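Local coordinates for protein sialidase B (Streptococcus pneumoniae serotype 4, PDB 4XJW) that cleaves terminal sialic acid residues from oligosaccharides, glycoproteins and glycolipids, acting as an intramolecular trans-sialidase of glycoside hydrolase family 33, at residues 91-100 with 643-652; 580-588 with 602-613. The protein carries 1 engineered substitution. All coordinates share one frame; numbering follows the deposited sequence.

Interaction 1: 91-100 with 643-652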
loop_
_atom_site.group_PDB
_atom_site.type_symbol
_atom_site.label_atom_id
_atom_site.label_comp_id
_atom_site.label_asym_id
_atom_site.label_seq_id
_atom_site.Cartn_x
_atom_site.Cartn_y
_atom_site.Cartn_z
ATOM N N ARG A 91 6.044 -0.344 16.843
ATOM C CA ARG A 91 5.815 -0.137 15.430
ATOM C C ARG A 91 4.837 1.007 15.216
ATOM O O ARG A 91 3.787 1.062 15.858
ATOM C CB ARG A 91 5.269 -1.385 14.744
ATOM C CG ARG A 91 5.456 -1.311 13.235
ATOM C CD ARG A 91 4.509 -2.268 12.516
ATOM N NE ARG A 91 3.173 -1.701 12.351
ATOM C CZ ARG A 91 2.199 -2.299 11.673
ATOM N NH1 ARG A 91 2.427 -3.481 11.108
ATOM N NH2 ARG A 91 1.008 -1.709 11.568
ATOM N N PRO A 92 5.167 1.915 14.291
ATOM C CA PRO A 92 4.225 2.977 13.918
ATOM C C PRO A 92 2.918 2.420 13.343
ATOM O O PRO A 92 2.854 1.231 12.985
ATOM C CB PRO A 92 4.984 3.731 12.821
ATOM C CG PRO A 92 6.434 3.557 13.225
ATOM C CD PRO A 92 6.501 2.129 13.698
ATOM N N ALA A 93 1.903 3.287 13.270
ATOM C CA ALA A 93 0.656 3.024 12.542
ATOM C C ALA A 93 0.054 1.672 12.887
ATOM O O ALA A 93 -0.221 0.872 11.998
ATOM C CB ALA A 93 0.883 3.140 11.028
ATOM N N SER A 94 -0.145 1.418 14.174
ATOM C CA SER A 94 -0.693 0.132 14.619
ATOM C C SER A 94 -2.147 0.180 15.110
ATOM O O SER A 94 -2.742 -0.872 15.353
ATOM C CB SER A 94 0.211 -0.470 15.698
ATOM O OG SER A 94 1.481 -0.793 15.167
ATOM N N LEU A 95 -2.711 1.381 15.262
ATOM C CA LEU A 95 -3.986 1.553 15.972
ATOM C C LEU A 95 -5.068 2.223 15.140
ATOM O O LEU A 95 -4.786 2.927 14.175
ATOM C CB LEU A 95 -3.775 2.437 17.213
ATOM C CG LEU A 95 -2.855 1.902 18.299
ATOM C CD1 LEU A 95 -2.651 2.950 19.390
ATOM C CD2 LEU A 95 -3.421 0.645 18.903
ATOM N N TRP A 96 -6.318 2.002 15.537
ATOM C CA TRP A 96 -7.437 2.804 15.062
ATOM C C TRP A 96 -7.898 3.747 16.161
ATOM O O TRP A 96 -7.720 3.460 17.354
ATOM C CB TRP A 96 -8.589 1.889 14.656
ATOM C CG TRP A 96 -8.527 1.489 13.207
ATOM C CD1 TRP A 96 -7.755 0.495 12.661
ATOM C CD2 TRP A 96 -9.248 2.086 12.118
ATOM N NE1 TRP A 96 -7.968 0.435 11.293
ATOM C CE2 TRP A 96 -8.875 1.404 10.939
ATOM C CE3 TRP A 96 -10.162 3.142 12.022
ATOM C CZ2 TRP A 96 -9.389 1.742 9.680
ATOM C CZ3 TRP A 96 -10.680 3.468 10.777
ATOM C CH2 TRP A 96 -10.290 2.770 9.622
ATOM N N GLY A 97 -8.492 4.868 15.769
ATOM C CA GLY A 97 -8.977 5.852 16.727
ATOM C C GLY A 97 -10.493 5.930 16.746
ATOM O O GLY A 97 -11.135 5.627 17.767
ATOM N N LYS A 98 -11.065 6.318 15.602
ATOM C CA LYS A 98 -12.513 6.469 15.445
ATOM C C LYS A 98 -12.975 5.904 14.107
ATOM O O LYS A 98 -12.205 5.842 13.150
ATOM C CB LYS A 98 -12.923 7.946 15.499
ATOM C CG LYS A 98 -12.804 8.604 16.865
ATOM C CD LYS A 98 -13.338 10.040 16.860
ATOM C CE LYS A 98 -14.861 10.080 16.992
ATOM N NZ LYS A 98 -15.425 11.399 16.584
ATOM N N HIS A 99 -14.249 5.520 14.050
ATOM C CA HIS A 99 -14.872 4.999 12.838
ATOM C C HIS A 99 -16.361 5.291 12.961
ATOM O O HIS A 99 -16.962 4.998 13.996
ATOM C CB HIS A 99 -14.603 3.492 12.727
ATOM C CG HIS A 99 -15.234 2.832 11.538
ATOM N ND1 HIS A 99 -14.889 3.135 10.240
ATOM C CD2 HIS A 99 -16.158 1.847 11.463
ATOM C CE1 HIS A 99 -15.597 2.386 9.412
ATOM N NE2 HIS A 99 -16.373 1.595 10.130
ATOM N N LYS A 100 -16.933 5.910 11.928
ATOM C CA LYS A 100 -18.364 6.230 11.891
ATOM C C LYS A 100 -18.847 6.973 13.137
ATOM O O LYS A 100 -19.925 6.681 13.673
ATOM C CB LYS A 100 -19.189 4.969 11.671
ATOM C CG LYS A 100 -18.977 4.336 10.308
ATOM C CD LYS A 100 -19.758 3.041 10.188
ATOM C CE LYS A 100 -19.580 2.443 8.811
ATOM N NZ LYS A 100 -20.399 1.209 8.630
ATOM N N LEU A 643 6.063 -1.542 6.800
ATOM C CA LEU A 643 5.026 -1.970 7.732
ATOM C C LEU A 643 4.134 -2.967 7.035
ATOM O O LEU A 643 3.758 -2.748 5.879
ATOM C CB LEU A 643 4.172 -0.789 8.198
ATOM C CG LEU A 643 4.904 0.434 8.758
ATOM C CD1 LEU A 643 3.927 1.561 9.062
ATOM C CD2 LEU A 643 5.715 0.083 9.988
ATOM N N SER A 644 3.784 -4.030 7.751
ATOM C CA SER A 644 2.881 -5.036 7.207
ATOM C C SER A 644 1.418 -4.810 7.589
ATOM O O SER A 644 1.097 -4.338 8.688
ATOM C CB SER A 644 3.328 -6.424 7.634
ATOM O OG SER A 644 4.589 -6.726 7.079
ATOM N N ASN A 645 0.531 -5.146 6.655
ATOM C CA ASN A 645 -0.911 -5.157 6.900
ATOM C C ASN A 645 -1.468 -3.800 7.296
ATOM O O ASN A 645 -2.309 -3.686 8.201
ATOM C CB ASN A 645 -1.275 -6.233 7.936
ATOM C CG ASN A 645 -1.118 -7.634 7.402
ATOM O OD1 ASN A 645 -0.689 -7.833 6.268
ATOM N ND2 ASN A 645 -1.456 -8.624 8.226
ATOM N N VAL A 646 -1.002 -2.773 6.587
ATOM C CA VAL A 646 -1.511 -1.412 6.756
ATOM C C VAL A 646 -2.454 -0.972 5.631
ATOM O O VAL A 646 -3.131 0.042 5.767
ATOM C CB VAL A 646 -0.369 -0.397 6.929
ATOM C CG1 VAL A 646 0.298 -0.589 8.296
ATOM C CG2 VAL A 646 0.652 -0.536 5.780
ATOM N N VAL A 647 -2.504 -1.738 4.534
ATOM C CA VAL A 647 -3.501 -1.494 3.483
ATOM C C VAL A 647 -4.768 -2.224 3.928
ATOM O O VAL A 647 -4.787 -3.451 4.058
ATOM C CB VAL A 647 -3.048 -1.996 2.101
ATOM C CG1 VAL A 647 -4.155 -1.783 1.052
ATOM C CG2 VAL A 647 -1.768 -1.265 1.656
ATOM N N GLN A 648 -5.802 -1.442 4.213
ATOM C CA GLN A 648 -7.019 -1.935 4.856
ATOM C C GLN A 648 -8.267 -1.460 4.135
ATOM O O GLN A 648 -8.258 -0.435 3.457
ATOM C CB GLN A 648 -7.039 -1.453 6.310
ATOM C CG GLN A 648 -5.864 -1.974 7.120
ATOM C CD GLN A 648 -5.847 -1.500 8.550
ATOM O OE1 GLN A 648 -6.682 -0.703 8.973
ATOM N NE2 GLN A 648 -4.862 -1.991 9.316
ATOM N N TYR A 649 -9.340 -2.237 4.282
ATOM C CA TYR A 649 -10.606 -2.002 3.583
ATOM C C TYR A 649 -11.726 -1.696 4.579
ATOM O O TYR A 649 -11.919 -2.425 5.568
ATOM C CB TYR A 649 -10.985 -3.246 2.764
ATOM C CG TYR A 649 -12.347 -3.141 2.086
ATOM C CD1 TYR A 649 -12.490 -2.428 0.909
ATOM C CD2 TYR A 649 -13.482 -3.746 2.636
ATOM C CE1 TYR A 649 -13.731 -2.319 0.279
ATOM C CE2 TYR A 649 -14.736 -3.639 2.011
ATOM C CZ TYR A 649 -14.841 -2.919 0.831
ATOM O OH TYR A 649 -16.055 -2.782 0.189
ATOM N N ILE A 650 -12.479 -0.632 4.307
ATOM C CA ILE A 650 -13.664 -0.317 5.105
ATOM C C ILE A 650 -14.889 -0.125 4.208
ATOM O O ILE A 650 -14.760 0.162 3.016
ATOM C CB ILE A 650 -13.469 0.928 5.986
ATOM C CG1 ILE A 650 -13.147 2.155 5.125
ATOM C CG2 ILE A 650 -12.369 0.694 7.033
ATOM C CD1 ILE A 650 -13.151 3.468 5.886
ATOM N N ASP A 651 -16.069 -0.264 4.812
ATOM C CA ASP A 651 -17.344 -0.061 4.136
ATOM C C ASP A 651 -18.057 1.124 4.788
ATOM O O ASP A 651 -18.221 1.150 6.010
ATOM C CB ASP A 651 -18.199 -1.333 4.274
ATOM C CG ASP A 651 -19.566 -1.206 3.618
ATOM O OD1 ASP A 651 -20.471 -0.591 4.228
ATOM O OD2 ASP A 651 -19.737 -1.745 2.505
ATOM N N LEU A 652 -18.463 2.102 3.984
ATOM C CA LEU A 652 -19.173 3.266 4.499
ATOM C C LEU A 652 -20.503 3.458 3.782
ATOM O O LEU A 652 -20.670 3.046 2.627
ATOM C CB LEU A 652 -18.320 4.519 4.350
ATOM C CG LEU A 652 -17.032 4.554 5.179
ATOM C CD1 LEU A 652 -16.133 5.700 4.720
ATOM C CD2 LEU A 652 -17.364 4.674 6.648
HETATM O O HOH W 1 -1.617 -2.646 11.053
HETATM O O HOH W 2 -18.088 -0.305 8.607
HETATM O O HOH W 3 -21.313 -0.089 6.642
#
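Arg91 lays its guanidinium group over Leu643 and bonds to the backbone beyond it. Its NH1 donates to Ser644 O at 2.9 Å, on a lone pair in the carbonyl plane, with an N-H...O angle of 141°, so the bond is not straight. CB of Leu643 lies over one face of the guanidinium, and Leu643 CD2 touches Arg91 CG at 3.5 Å. Further along, Trp96 NE1 donates to Gln648 OE1 at 2.9 Å. Ring and amide are nearly coplanar, 13° apart, and CH2 of the indole rests on Ile650 CG2 at 3.9 Å. These contacts join the N-terminal domain, of the concanavalin-like clan, to strand 647-652 of the catalytic beta-propeller. Lys100 and His99 finish the row. Lys100 CE passes Leu652 CD2 at 3.8 Å, and a water links Lys100 NZ, His99 NE2 and Asp651 O. The chain of Arg91 bends at chi3 (82°), and its own segment then holds the head in place: NE donates to Pro92 O and NH2 to Ala93 O. The amide of Gln648 is fixed by NE2, which donates to Asn645 O at 3.3 Å. The ring of Phe191 meets that of Trp96, their planes nearly parallel, and Lys632 makes a cation-pi contact with Trp96.

Interaction 2: 580-588 with 602-613. Engineered in segment 602-613: Gly605 (natural residue Asp).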
loop_
_atom_site.group_PDB
_atom_site.type_symbol
_atom_site.label_atom_id
_atom_site.label_comp_id
_atom_site.label_asym_id
_atom_site.label_seq_id
_atom_site.Cartn_x
_atom_site.Cartn_y
_atom_site.Cartn_z
ATOM N N GLY A 580 1.557 16.029 6.657
ATOM C CA GLY A 580 1.980 14.680 6.335
ATOM C C GLY A 580 0.861 13.919 5.661
ATOM O O GLY A 580 -0.177 14.493 5.344
ATOM N N ARG A 581 1.078 12.627 5.431
ATOM C CA ARG A 581 0.031 11.780 4.866
ATOM C C ARG A 581 -0.792 11.191 6.008
ATOM O O ARG A 581 -0.523 10.093 6.511
ATOM C CB ARG A 581 0.637 10.711 3.953
ATOM C CG ARG A 581 1.129 11.284 2.640
ATOM C CD ARG A 581 1.681 10.260 1.676
ATOM N NE ARG A 581 2.046 10.877 0.392
ATOM C CZ ARG A 581 2.820 10.301 -0.526
ATOM N NH1 ARG A 581 3.333 9.096 -0.290
ATOM N NH2 ARG A 581 3.087 10.920 -1.674
ATOM N N LYS A 582 -1.766 11.977 6.451
ATOM C CA LYS A 582 -2.562 11.696 7.639
ATOM C C LYS A 582 -3.862 12.471 7.522
ATOM O O LYS A 582 -4.040 13.259 6.579
ATOM C CB LYS A 582 -1.798 12.077 8.918
ATOM C CG LYS A 582 -1.270 13.507 8.948
ATOM C CD LYS A 582 -0.441 13.749 10.212
ATOM C CE LYS A 582 0.170 15.146 10.201
ATOM N NZ LYS A 582 1.142 15.320 11.325
ATOM N N GLY A 583 -4.794 12.216 8.436
ATOM C CA GLY A 583 -6.051 12.944 8.430
ATOM C C GLY A 583 -6.885 12.633 7.201
ATOM O O GLY A 583 -7.364 13.530 6.497
ATOM N N GLY A 584 -7.063 11.343 6.941
ATOM C CA GLY A 584 -7.784 10.913 5.753
ATOM C C GLY A 584 -9.237 11.323 5.768
ATOM O O GLY A 584 -9.883 11.294 6.817
ATOM N N GLN A 585 -9.730 11.751 4.611
ATOM C CA GLN A 585 -11.126 12.168 4.498
ATOM C C GLN A 585 -11.776 11.658 3.229
ATOM O O GLN A 585 -11.113 11.451 2.216
ATOM C CB GLN A 585 -11.243 13.696 4.508
ATOM C CG GLN A 585 -10.837 14.346 5.816
ATOM C CD GLN A 585 -11.132 15.836 5.844
ATOM O OE1 GLN A 585 -11.486 16.437 4.824
ATOM N NE2 GLN A 585 -10.967 16.447 7.015
ATOM N N LEU A 586 -13.086 11.472 3.296
ATOM C CA LEU A 586 -13.894 11.457 2.092
ATOM C C LEU A 586 -14.555 12.818 2.026
ATOM O O LEU A 586 -15.103 13.296 3.027
ATOM C CB LEU A 586 -14.973 10.386 2.138
ATOM C CG LEU A 586 -14.528 8.945 2.287
ATOM C CD1 LEU A 586 -15.729 8.050 2.040
ATOM C CD2 LEU A 586 -13.415 8.601 1.321
ATOM N N VAL A 587 -14.504 13.447 0.860
ATOM C CA VAL A 587 -15.105 14.767 0.699
ATOM C C VAL A 587 -16.206 14.653 -0.346
ATOM O O VAL A 587 -15.948 14.253 -1.481
ATOM C CB VAL A 587 -14.057 15.823 0.299
ATOM C CG1 VAL A 587 -14.683 17.209 0.284
ATOM C CG2 VAL A 587 -12.852 15.797 1.268
ATOM N N VAL A 588 -17.440 14.982 0.044
ATOM C CA VAL A 588 -18.577 14.895 -0.865
ATOM C C VAL A 588 -18.870 16.258 -1.484
ATOM O O VAL A 588 -19.086 17.232 -0.761
ATOM C CB VAL A 588 -19.837 14.394 -0.137
ATOM C CG1 VAL A 588 -21.006 14.295 -1.105
ATOM C CG2 VAL A 588 -19.588 13.044 0.537
ATOM N N TYR A 602 -19.604 18.243 2.325
ATOM C CA TYR A 602 -19.417 17.348 3.467
ATOM C C TYR A 602 -17.982 16.817 3.533
ATOM O O TYR A 602 -17.406 16.461 2.506
ATOM C CB TYR A 602 -20.389 16.166 3.378
ATOM C CG TYR A 602 -21.853 16.550 3.322
ATOM C CD1 TYR A 602 -22.533 16.927 4.472
ATOM C CD2 TYR A 602 -22.559 16.504 2.125
ATOM C CE1 TYR A 602 -23.869 17.262 4.433
ATOM C CE2 TYR A 602 -23.894 16.835 2.071
ATOM C CZ TYR A 602 -24.543 17.217 3.233
ATOM O OH TYR A 602 -25.871 17.555 3.198
ATOM N N HIS A 603 -17.410 16.782 4.736
ATOM C CA HIS A 603 -16.092 16.180 4.972
ATOM C C HIS A 603 -16.244 15.086 6.026
ATOM O O HIS A 603 -16.687 15.364 7.140
ATOM C CB HIS A 603 -15.109 17.228 5.505
ATOM C CG HIS A 603 -14.719 18.264 4.499
ATOM N ND1 HIS A 603 -13.438 18.369 3.996
ATOM C CD2 HIS A 603 -15.435 19.255 3.913
ATOM C CE1 HIS A 603 -13.386 19.371 3.136
ATOM N NE2 HIS A 603 -14.583 19.927 3.071
ATOM N N TYR A 604 -15.878 13.851 5.685
ATOM C CA TYR A 604 -15.904 12.760 6.659
ATOM C C TYR A 604 -14.492 12.334 7.028
ATOM O O TYR A 604 -13.707 11.966 6.163
ATOM C CB TYR A 604 -16.651 11.548 6.102
ATOM C CG TYR A 604 -16.503 10.314 6.971
ATOM C CD1 TYR A 604 -17.230 10.177 8.152
ATOM C CD2 TYR A 604 -15.632 9.289 6.613
ATOM C CE1 TYR A 604 -17.084 9.055 8.957
ATOM C CE2 TYR A 604 -15.486 8.171 7.402
ATOM C CZ TYR A 604 -16.212 8.057 8.574
ATOM O OH TYR A 604 -16.058 6.934 9.356
ATOM N N GLY A 605 -14.175 12.371 8.313
ATOM C CA GLY A 605 -12.859 11.929 8.772
ATOM C C GLY A 605 -12.811 10.406 8.890
ATOM O O GLY A 605 -13.552 9.812 9.670
ATOM N N ILE A 606 -11.930 9.779 8.118
ATOM C CA ILE A 606 -11.772 8.320 8.140
ATOM C C ILE A 606 -11.301 7.835 9.522
ATOM O O ILE A 606 -11.739 6.802 10.029
ATOM C CB ILE A 606 -10.774 7.883 7.050
ATOM C CG1 ILE A 606 -11.342 8.157 5.656
ATOM C CG2 ILE A 606 -10.426 6.399 7.195
ATOM C CD1 ILE A 606 -12.236 7.046 5.156
ATOM N N ASP A 607 -10.396 8.598 10.125
ATOM C CA ASP A 607 -9.904 8.328 11.473
ATOM C C ASP A 607 -9.272 9.643 11.937
ATOM O O ASP A 607 -9.423 10.668 11.264
ATOM C CB ASP A 607 -8.894 7.170 11.460
ATOM C CG ASP A 607 -8.679 6.542 12.837
ATOM O OD1 ASP A 607 -9.098 7.133 13.858
ATOM O OD2 ASP A 607 -8.073 5.444 12.906
ATOM N N LEU A 608 -8.560 9.617 13.064
ATOM C CA LEU A 608 -8.029 10.830 13.701
ATOM C C LEU A 608 -7.154 11.623 12.752
ATOM O O LEU A 608 -6.475 11.046 11.901
ATOM C CB LEU A 608 -7.214 10.458 14.944
ATOM C CG LEU A 608 -7.868 9.524 15.956
ATOM C CD1 LEU A 608 -7.049 9.403 17.236
ATOM C CD2 LEU A 608 -9.297 9.968 16.252
ATOM N N PRO A 609 -7.151 12.959 12.892
ATOM C CA PRO A 609 -6.301 13.808 12.054
ATOM C C PRO A 609 -4.822 13.408 12.108
ATOM O O PRO A 609 -4.088 13.620 11.136
ATOM C CB PRO A 609 -6.502 15.201 12.663
ATOM C CG PRO A 609 -7.895 15.167 13.192
ATOM C CD PRO A 609 -8.114 13.742 13.687
ATOM N N SER A 610 -4.386 12.831 13.227
ATOM C CA SER A 610 -2.980 12.467 13.387
ATOM C C SER A 610 -2.644 11.043 12.926
ATOM O O SER A 610 -1.476 10.659 12.903
ATOM C CB SER A 610 -2.564 12.632 14.845
ATOM O OG SER A 610 -3.328 11.774 15.666
ATOM N N TYR A 611 -3.660 10.260 12.577
ATOM C CA TYR A 611 -3.418 8.888 12.133
ATOM C C TYR A 611 -3.215 8.831 10.615
ATOM O O TYR A 611 -3.791 9.633 9.864
ATOM C CB TYR A 611 -4.544 7.966 12.589
ATOM C CG TYR A 611 -4.465 7.542 14.043
ATOM C CD1 TYR A 611 -3.615 8.179 14.941
ATOM C CD2 TYR A 611 -5.227 6.475 14.513
ATOM C CE1 TYR A 611 -3.540 7.777 16.268
ATOM C CE2 TYR A 611 -5.161 6.065 15.841
ATOM C CZ TYR A 611 -4.307 6.730 16.718
ATOM O OH TYR A 611 -4.214 6.344 18.038
ATOM N N GLY A 612 -2.367 7.903 10.174
ATOM C CA GLY A 612 -1.905 7.852 8.796
ATOM C C GLY A 612 -2.965 7.565 7.748
ATOM O O GLY A 612 -3.885 6.763 7.947
ATOM N N TYR A 613 -2.832 8.231 6.611
ATOM C CA TYR A 613 -3.701 7.969 5.470
ATOM C C TYR A 613 -2.976 8.426 4.224
ATOM O O TYR A 613 -2.668 9.611 4.086
ATOM C CB TYR A 613 -5.011 8.746 5.621
ATOM C CG TYR A 613 -6.109 8.340 4.654
ATOM C CD1 TYR A 613 -6.214 8.896 3.376
ATOM C CD2 TYR A 613 -7.070 7.421 5.039
ATOM C CE1 TYR A 613 -7.266 8.520 2.498
ATOM C CE2 TYR A 613 -8.106 7.042 4.194
ATOM C CZ TYR A 613 -8.194 7.585 2.926
ATOM O OH TYR A 613 -9.244 7.170 2.132
HETATM O O HOH W 4 -6.576 9.514 9.449
HETATM O O HOH W 5 -9.194 12.523 9.252
#
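Tyr613 turns one face of its ring to the backbone of Gly584. The Gly584 CA sits 3.6 Å from the ring centroid, a CH-pi contact that leaves no room for a side chain on this glycine. CG of Tyr613 is anti to its N (chi1 -168°), which lays the ring against Gly584; its OH bonds to Ser573 OG. Within the hairpin, His603 and Gln585 meet with amide and ring planes 79° apart. ND1 of His603 donates to Gln585 OE1 at 2.9 Å, almost straight at 169° and in the ring plane. Val587 lies alongside His603, and its CG1 is 3.9 Å from the imidazole centroid, over the face. These residues belong to the antiparallel hairpin of strands 584-592 and 597-605, the outer pair of a four-stranded propeller blade. Leu586 pairs with Tyr604 and Val588 with Tyr602 as hydrogen-bonded pairs. Their side chains lie on one face of the sheet, whereas Gln585, Val587 and His603 occupy the opposite face. Leu586 CG touches Ile606 CD1 at 4.1 Å. Beyond the strands, Tyr613 N donates to Arg581 O at 3.0 Å, and Gly583 N to Tyr611 O at 3.1 Å. One water joins Gly584 N to Leu608 O and Tyr611 O. The far end of Arg581, which probably binds substrate, leads away from segment 602-613; its NE bonds to Thr553 and its NH1 to Ser635.

In the fold
Both interactions are mainly buried, but they do different work. Interaction 1 joins two domains. Side chains, some bonding to backbone carbonyls, and waters carry it, with no strand pairing between its segments. Interaction 2 pairs the last two strands of one blade and follows the chain toward the next. It rests largely on backbone hydrogen bonds, with exposed residues such as His603 at its margin. The two touch directly. Asp607 OD1 of interaction 2 probably accepts a hydrogen bond from Lys98 N of interaction 1, at 2.8 Å, and Lys100 N probably bonds to Tyr604 OH. Strand 647-652 also serves both: Ile650 and Leu652 pack on Ile606. Lys632 connects them as well, through Trp96 and a salt bridge to Asp607.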